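Local coordinates for protein ribulose bisphosphate carboxylase (Pyrococcus horikoshii, PDB 2CWX) that probably catalyses the addition of carbon dioxide and water to ribulose 1,5-bisphosphate, giving two molecules of 3-phosphoglycerate in an archaeal AMP degradation pathway, at residues A[277-282]-A[309-314]; A[185-190]-A[221-226]. One frame throughout, in Å; residues are numbered along the deposited sequence.

Contact 1 (A[277-282]-A[309-314]); sequences AHRAMH and QIHTGT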
loop_
_atom_site.group_PDB
_atom_site.type_symbol
_atom_site.label_atom_id
_atom_site.label_comp_id
_atom_site.label_asym_id
_atom_site.label_seq_id
_atom_site.Cartn_x
_atom_site.Cartn_y
_atom_site.Cartn_z
ATOM N N ALA A 277 9.779 16.504 27.683
ATOM C CA ALA A 277 9.239 17.764 27.231
ATOM C C ALA A 277 10.141 18.907 27.711
ATOM O O ALA A 277 10.363 19.079 28.915
ATOM C CB ALA A 277 7.853 17.949 27.743
ATOM N N HIS A 278 10.690 19.634 26.755
ATOM C CA HIS A 278 11.350 20.895 27.002
ATOM C C HIS A 278 10.302 22.002 26.902
ATOM O O HIS A 278 9.434 21.978 26.036
ATOM C CB HIS A 278 12.382 21.167 25.927
ATOM C CG HIS A 278 13.455 22.112 26.359
ATOM N ND1 HIS A 278 13.229 23.456 26.552
ATOM C CD2 HIS A 278 14.784 21.912 26.587
ATOM C CE1 HIS A 278 14.361 24.041 26.924
ATOM N NE2 HIS A 278 15.319 23.124 26.950
ATOM N N ARG A 279 10.399 22.975 27.775
ATOM C CA ARG A 279 9.340 23.948 27.866
ATOM C C ARG A 279 9.750 25.319 27.306
ATOM O O ARG A 279 9.105 26.311 27.617
ATOM C CB ARG A 279 8.890 24.063 29.321
ATOM C CG ARG A 279 9.947 24.650 30.249
ATOM C CD ARG A 279 9.395 24.928 31.681
ATOM N NE ARG A 279 10.423 25.537 32.518
ATOM C CZ ARG A 279 10.213 26.050 33.722
ATOM N NH1 ARG A 279 9.004 26.010 34.258
ATOM N NH2 ARG A 279 11.217 26.612 34.390
ATOM N N ALA A 280 10.755 25.363 26.434
ATOM C CA ALA A 280 11.199 26.633 25.824
ATOM C C ALA A 280 10.033 27.467 25.246
ATOM O O ALA A 280 9.143 26.917 24.575
ATOM C CB ALA A 280 12.306 26.355 24.712
ATOM N N MET A 281 10.053 28.778 25.525
ATOM C CA MET A 281 9.018 29.758 25.158
ATOM C C MET A 281 7.908 29.880 26.215
ATOM O O MET A 281 7.145 30.860 26.185
ATOM C CB MET A 281 8.409 29.497 23.771
ATOM C CG MET A 281 7.671 30.688 23.109
ATOM S SD MET A 281 7.047 30.268 21.364
ATOM C CE MET A 281 5.784 29.307 21.770
ATOM N N HIS A 282 7.838 28.925 27.157
ATOM C CA HIS A 282 6.791 28.934 28.203
ATOM C C HIS A 282 6.700 30.293 28.909
ATOM O O HIS A 282 5.597 30.776 29.178
ATOM C CB HIS A 282 6.987 27.816 29.273
ATOM C CG HIS A 282 8.074 28.111 30.272
ATOM N ND1 HIS A 282 7.815 28.672 31.509
ATOM C CD2 HIS A 282 9.420 27.962 30.201
ATOM C CE1 HIS A 282 8.961 28.837 32.159
ATOM N NE2 HIS A 282 9.947 28.408 31.390
ATOM N N GLN A 309 8.707 13.241 31.326
ATOM C CA GLN A 309 9.543 14.128 32.139
ATOM C C GLN A 309 9.291 15.525 31.604
ATOM O O GLN A 309 9.089 15.686 30.399
ATOM C CB GLN A 309 11.061 13.846 32.004
ATOM C CG GLN A 309 11.378 12.519 31.584
ATOM C CD GLN A 309 12.829 12.144 31.565
ATOM O OE1 GLN A 309 13.689 12.861 31.015
ATOM N NE2 GLN A 309 13.095 10.942 32.016
ATOM N N ILE A 310 9.323 16.519 32.454
ATOM C CA ILE A 310 9.202 17.898 32.032
ATOM C C ILE A 310 10.048 18.824 32.892
ATOM O O ILE A 310 10.126 18.627 34.090
ATOM C CB ILE A 310 7.715 18.347 32.044
ATOM C CG1 ILE A 310 7.548 19.693 31.362
ATOM C CG2 ILE A 310 7.153 18.409 33.440
ATOM C CD1 ILE A 310 6.064 20.031 31.050
ATOM N N HIS A 311 10.633 19.853 32.276
ATOM C CA HIS A 311 11.362 20.905 33.013
ATOM C C HIS A 311 10.408 21.719 33.918
ATOM O O HIS A 311 9.355 22.155 33.455
ATOM C CB HIS A 311 12.043 21.908 32.057
ATOM C CG HIS A 311 13.056 21.325 31.123
ATOM N ND1 HIS A 311 13.526 22.021 30.021
ATOM C CD2 HIS A 311 13.706 20.133 31.115
ATOM C CE1 HIS A 311 14.401 21.262 29.371
ATOM N NE2 HIS A 311 14.537 20.122 30.018
ATOM N N THR A 312 10.750 21.881 35.201
ATOM C CA THR A 312 10.003 22.757 36.110
ATOM C C THR A 312 10.819 23.883 36.784
ATOM O O THR A 312 10.241 24.878 37.212
ATOM C CB THR A 312 9.320 21.952 37.249
ATOM O OG1 THR A 312 10.307 21.353 38.093
ATOM C CG2 THR A 312 8.512 20.776 36.715
ATOM N N GLY A 313 12.121 23.702 36.946
ATOM C CA GLY A 313 12.916 24.615 37.779
ATOM C C GLY A 313 13.511 24.048 39.080
ATOM O O GLY A 313 13.129 22.961 39.552
ATOM N N THR A 314 14.435 24.837 39.661
ATOM C CA THR A 314 15.303 24.438 40.779
ATOM C C THR A 314 15.519 25.503 41.829
ATOM O O THR A 314 15.223 26.683 41.590
ATOM C CB THR A 314 16.679 24.200 40.252
ATOM O OG1 THR A 314 17.083 25.334 39.474
ATOM C CG2 THR A 314 16.674 23.071 39.291
#
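The imidazoles of His-278 and His-311 meet in a T-shaped stack, the ND1-CE1 edge of His-311 directed at a face of His-278, with planes 72° apart and centroids separated by 4.2 Å; two carbons are modelled too close, so the exact spacing is doubtful. At its own edge, in the ring plane, His-278 ND1 accepts a hydrogen bond from Ala-280 N at 3.1 Å, which helps fix the rotation of the ring. One face of His-311 lies over the backbone, where His-278 CA makes a CH-pi contact 4.2 Å from the ring centroid. The guanidinium of Arg-279 stands almost perpendicular to the His-311 ring, at 88°, and is sandwiched: the backbone of His-311, Thr-312 and Gly-313 covers one face, and His-282 NE2 stands over the other. Arg-279 CG sits between its backbone N and carbonyl carbon (chi1 67°), and the chain runs extended to NE, which brings Arg-279 CD to 3.3 Å from His-311 O. That carbonyl is buried without a hydrogen-bonding partner.

The parallel strands that carry these groups are tied by Ala-277 N to Gln-309 O, a nearly straight bond of 2.9 Å, and by a weak one from His-311 N to Ala-277 O, while Ala-277 CB rests on Ile-310 CG1 at 4.0 Å. The pair illustrates how a TIM barrel presents chemistry at the carboxyl ends of its strands: His-278 is a predicted proton acceptor, and Arg-279 and His-311 are predicted to bind substrate. Strand 344-347 continues the sheet beyond 309-311, helix 295-305 packs on Arg-279 and Ile-310, and Asn-108 of the second subunit packs against His-278 and Ala-280.

Contact 2 (A[185-190]-A[221-226]); sequences LKDDEN and KEYLIN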
loop_
_atom_site.group_PDB
_atom_site.type_symbol
_atom_site.label_atom_id
_atom_site.label_comp_id
_atom_site.label_asym_id
_atom_site.label_seq_id
_atom_site.Cartn_x
_atom_site.Cartn_y
_atom_site.Cartn_z
ATOM N N LEU A 185 22.211 11.904 27.925
ATOM C CA LEU A 185 22.698 12.983 27.068
ATOM C C LEU A 185 21.470 13.758 26.598
ATOM O O LEU A 185 20.446 13.164 26.282
ATOM C CB LEU A 185 23.421 12.391 25.869
ATOM C CG LEU A 185 23.913 13.382 24.812
ATOM C CD1 LEU A 185 25.071 14.209 25.334
ATOM C CD2 LEU A 185 24.294 12.653 23.547
ATOM N N LYS A 186 21.557 15.078 26.581
ATOM C CA LYS A 186 20.436 15.914 26.203
ATOM C C LYS A 186 20.828 16.917 25.147
ATOM O O LYS A 186 21.768 17.638 25.300
ATOM C CB LYS A 186 19.816 16.616 27.424
ATOM C CG LYS A 186 18.588 17.501 27.079
ATOM C CD LYS A 186 17.899 18.036 28.344
ATOM C CE LYS A 186 16.868 19.134 27.981
ATOM N NZ LYS A 186 17.510 20.233 27.061
ATOM N N ASP A 187 20.087 16.937 24.045
ATOM C CA ASP A 187 20.259 17.961 23.051
ATOM C C ASP A 187 19.687 19.268 23.598
ATOM O O ASP A 187 18.679 19.270 24.284
ATOM C CB ASP A 187 19.449 17.615 21.810
ATOM C CG ASP A 187 20.110 16.609 20.908
ATOM O OD1 ASP A 187 21.311 16.278 21.081
ATOM O OD2 ASP A 187 19.443 16.111 19.952
ATOM N N ASP A 188 20.290 20.379 23.215
ATOM C CA ASP A 188 19.756 21.680 23.500
ATOM C C ASP A 188 18.455 21.847 22.729
ATOM O O ASP A 188 18.253 21.254 21.658
ATOM C CB ASP A 188 20.736 22.782 23.077
ATOM C CG ASP A 188 20.190 24.199 23.376
ATOM O OD1 ASP A 188 19.842 24.978 22.412
ATOM O OD2 ASP A 188 20.072 24.594 24.555
ATOM N N GLU A 189 17.580 22.680 23.245
ATOM C CA GLU A 189 16.300 22.946 22.569
ATOM C C GLU A 189 16.404 23.489 21.106
ATOM O O GLU A 189 15.550 23.231 20.285
ATOM C CB GLU A 189 15.402 23.848 23.421
ATOM C CG GLU A 189 15.925 25.249 23.633
ATOM C CD GLU A 189 16.980 25.311 24.726
ATOM O OE1 GLU A 189 17.678 26.376 24.829
ATOM O OE2 GLU A 189 17.143 24.294 25.480
ATOM N N ASN A 190 17.437 24.236 20.802
ATOM C CA ASN A 190 17.654 24.800 19.476
ATOM C C ASN A 190 18.352 23.810 18.535
ATOM O O ASN A 190 18.533 24.123 17.355
ATOM C CB ASN A 190 18.617 26.023 19.536
ATOM C CG ASN A 190 18.238 27.040 20.571
ATOM O OD1 ASN A 190 17.125 27.025 21.089
ATOM N ND2 ASN A 190 19.156 27.998 20.840
ATOM N N LYS A 221 22.378 3.691 29.386
ATOM C CA LYS A 221 22.564 5.079 28.949
ATOM C C LYS A 221 21.496 5.414 27.931
ATOM O O LYS A 221 21.127 4.567 27.115
ATOM C CB LYS A 221 23.961 5.252 28.344
ATOM C CG LYS A 221 25.090 4.750 29.259
ATOM C CD LYS A 221 25.180 5.597 30.495
ATOM C CE LYS A 221 26.357 5.227 31.408
ATOM N NZ LYS A 221 26.208 6.126 32.596
ATOM N N GLU A 222 20.968 6.635 27.987
ATOM C CA GLU A 222 20.000 7.088 27.020
ATOM C C GLU A 222 20.289 8.531 26.551
ATOM O O GLU A 222 21.217 9.193 27.028
ATOM C CB GLU A 222 18.585 6.952 27.608
ATOM C CG GLU A 222 17.786 5.772 27.076
ATOM C CD GLU A 222 17.526 5.812 25.572
ATOM O OE1 GLU A 222 17.569 6.926 24.990
ATOM O OE2 GLU A 222 17.262 4.734 24.968
ATOM N N TYR A 223 19.476 8.977 25.586
ATOM C CA TYR A 223 19.706 10.162 24.797
ATOM C C TYR A 223 18.379 10.862 24.622
ATOM O O TYR A 223 17.447 10.360 23.966
ATOM C CB TYR A 223 20.358 9.761 23.447
ATOM C CG TYR A 223 20.782 10.892 22.533
ATOM C CD1 TYR A 223 20.758 12.225 22.956
ATOM C CD2 TYR A 223 21.189 10.629 21.225
ATOM C CE1 TYR A 223 21.087 13.257 22.076
ATOM C CE2 TYR A 223 21.561 11.640 20.382
ATOM C CZ TYR A 223 21.490 12.949 20.791
ATOM O OH TYR A 223 21.826 13.976 19.944
ATOM N N LEU A 224 18.247 12.005 25.278
ATOM C CA LEU A 224 17.108 12.887 25.055
ATOM C C LEU A 224 17.351 13.645 23.765
ATOM O O LEU A 224 17.744 14.844 23.734
ATOM C CB LEU A 224 16.943 13.846 26.229
ATOM C CG LEU A 224 16.949 13.183 27.605
ATOM C CD1 LEU A 224 16.791 14.233 28.615
ATOM C CD2 LEU A 224 15.835 12.166 27.662
ATOM N N ILE A 225 17.113 12.930 22.673
ATOM C CA ILE A 225 17.390 13.460 21.325
ATOM C C ILE A 225 16.264 14.352 20.802
ATOM O O ILE A 225 15.066 13.992 20.823
ATOM C CB ILE A 225 17.741 12.293 20.352
ATOM C CG1 ILE A 225 18.266 12.845 19.037
ATOM C CG2 ILE A 225 16.558 11.348 20.157
ATOM C CD1 ILE A 225 18.834 11.825 18.144
ATOM N N ASN A 226 16.637 15.517 20.295
ATOM C CA ASN A 226 15.686 16.563 19.905
ATOM C C ASN A 226 15.087 16.338 18.510
ATOM O O ASN A 226 15.737 16.627 17.482
ATOM C CB ASN A 226 16.366 17.921 19.961
ATOM C CG ASN A 226 15.388 19.114 19.912
ATOM O OD1 ASN A 226 15.811 20.280 20.007
ATOM N ND2 ASN A 226 14.138 18.853 19.695
#
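A beta-alpha-beta crossover brings strands 184-186 and 222-224 side by side in the catalytic barrel, and the loop after the first strand carries the predicted magnesium ligands Asp-188 and Glu-189, with Lys-186, the predicted carbamate site, at the strand's end. Parallel backbone bonds run from Leu-185 N to Glu-222 O, from Leu-224 N to Leu-185 O and from Asp-187 N to Leu-224 O. Asp-187 continues the link with its side chain. Its OD1 takes the hydroxyl of Tyr-223 on the syn side, OH to OD1 2.6 Å, with carboxylate and ring nearly perpendicular at 87°; its OD2 receives Asn-226 N on the anti side in a straight bond of 2.9 Å. Tyr-170 OH also hydrogen-bonds to OD1, and Arg-202 forms a salt bridge with OD2. Replacing Asp-187 by an alanine is likely to leave Asn-226 N and the Tyr-223 hydroxyl without the carboxylate they share, and Arg-202 without this countercharge.

The phenol ring is held between aliphatic groups: Leu-185 CD2 lies 3.7 Å from its centroid over one face, and Ile-225 CB lies over the opposite face. Lys-186, with CG anti to its N (chi1 -179°), runs past Leu-224 CD1 and bends at its end, where NZ donates to Asp-187 O at 3.2 Å. In the loop, Asp-188 OD1 accepts Asn-190 N, an Asx turn. Around the contact, helix 167-180 packs on Leu-185 and Tyr-223, helix 199-217 on Tyr-223 and Ile-225, and strand 248-252 on Lys-186.

How the contacts relate
Contacts 1 and 2 follow one another along the chain and belong to the same eight-stranded parallel barrel; their centres lie about 14 Å apart, and residues of both contacts meet at one active site. There they touch: His-278 NE2 of contact 1 lies 2.6 Å from Glu-189 OE2 of contact 2, and His-311 NE2 lies 3.2 Å from Lys-186 CE. His-278, a predicted proton acceptor, and His-311, predicted to bind substrate, thus border the predicted magnesium ligands. Lys-162, predicted to bind substrate, forms salt bridges with Asp-188 and Glu-189 of contact 2. Asn-108 of the second subunit approaches both contacts, placing this site beside the subunit interface.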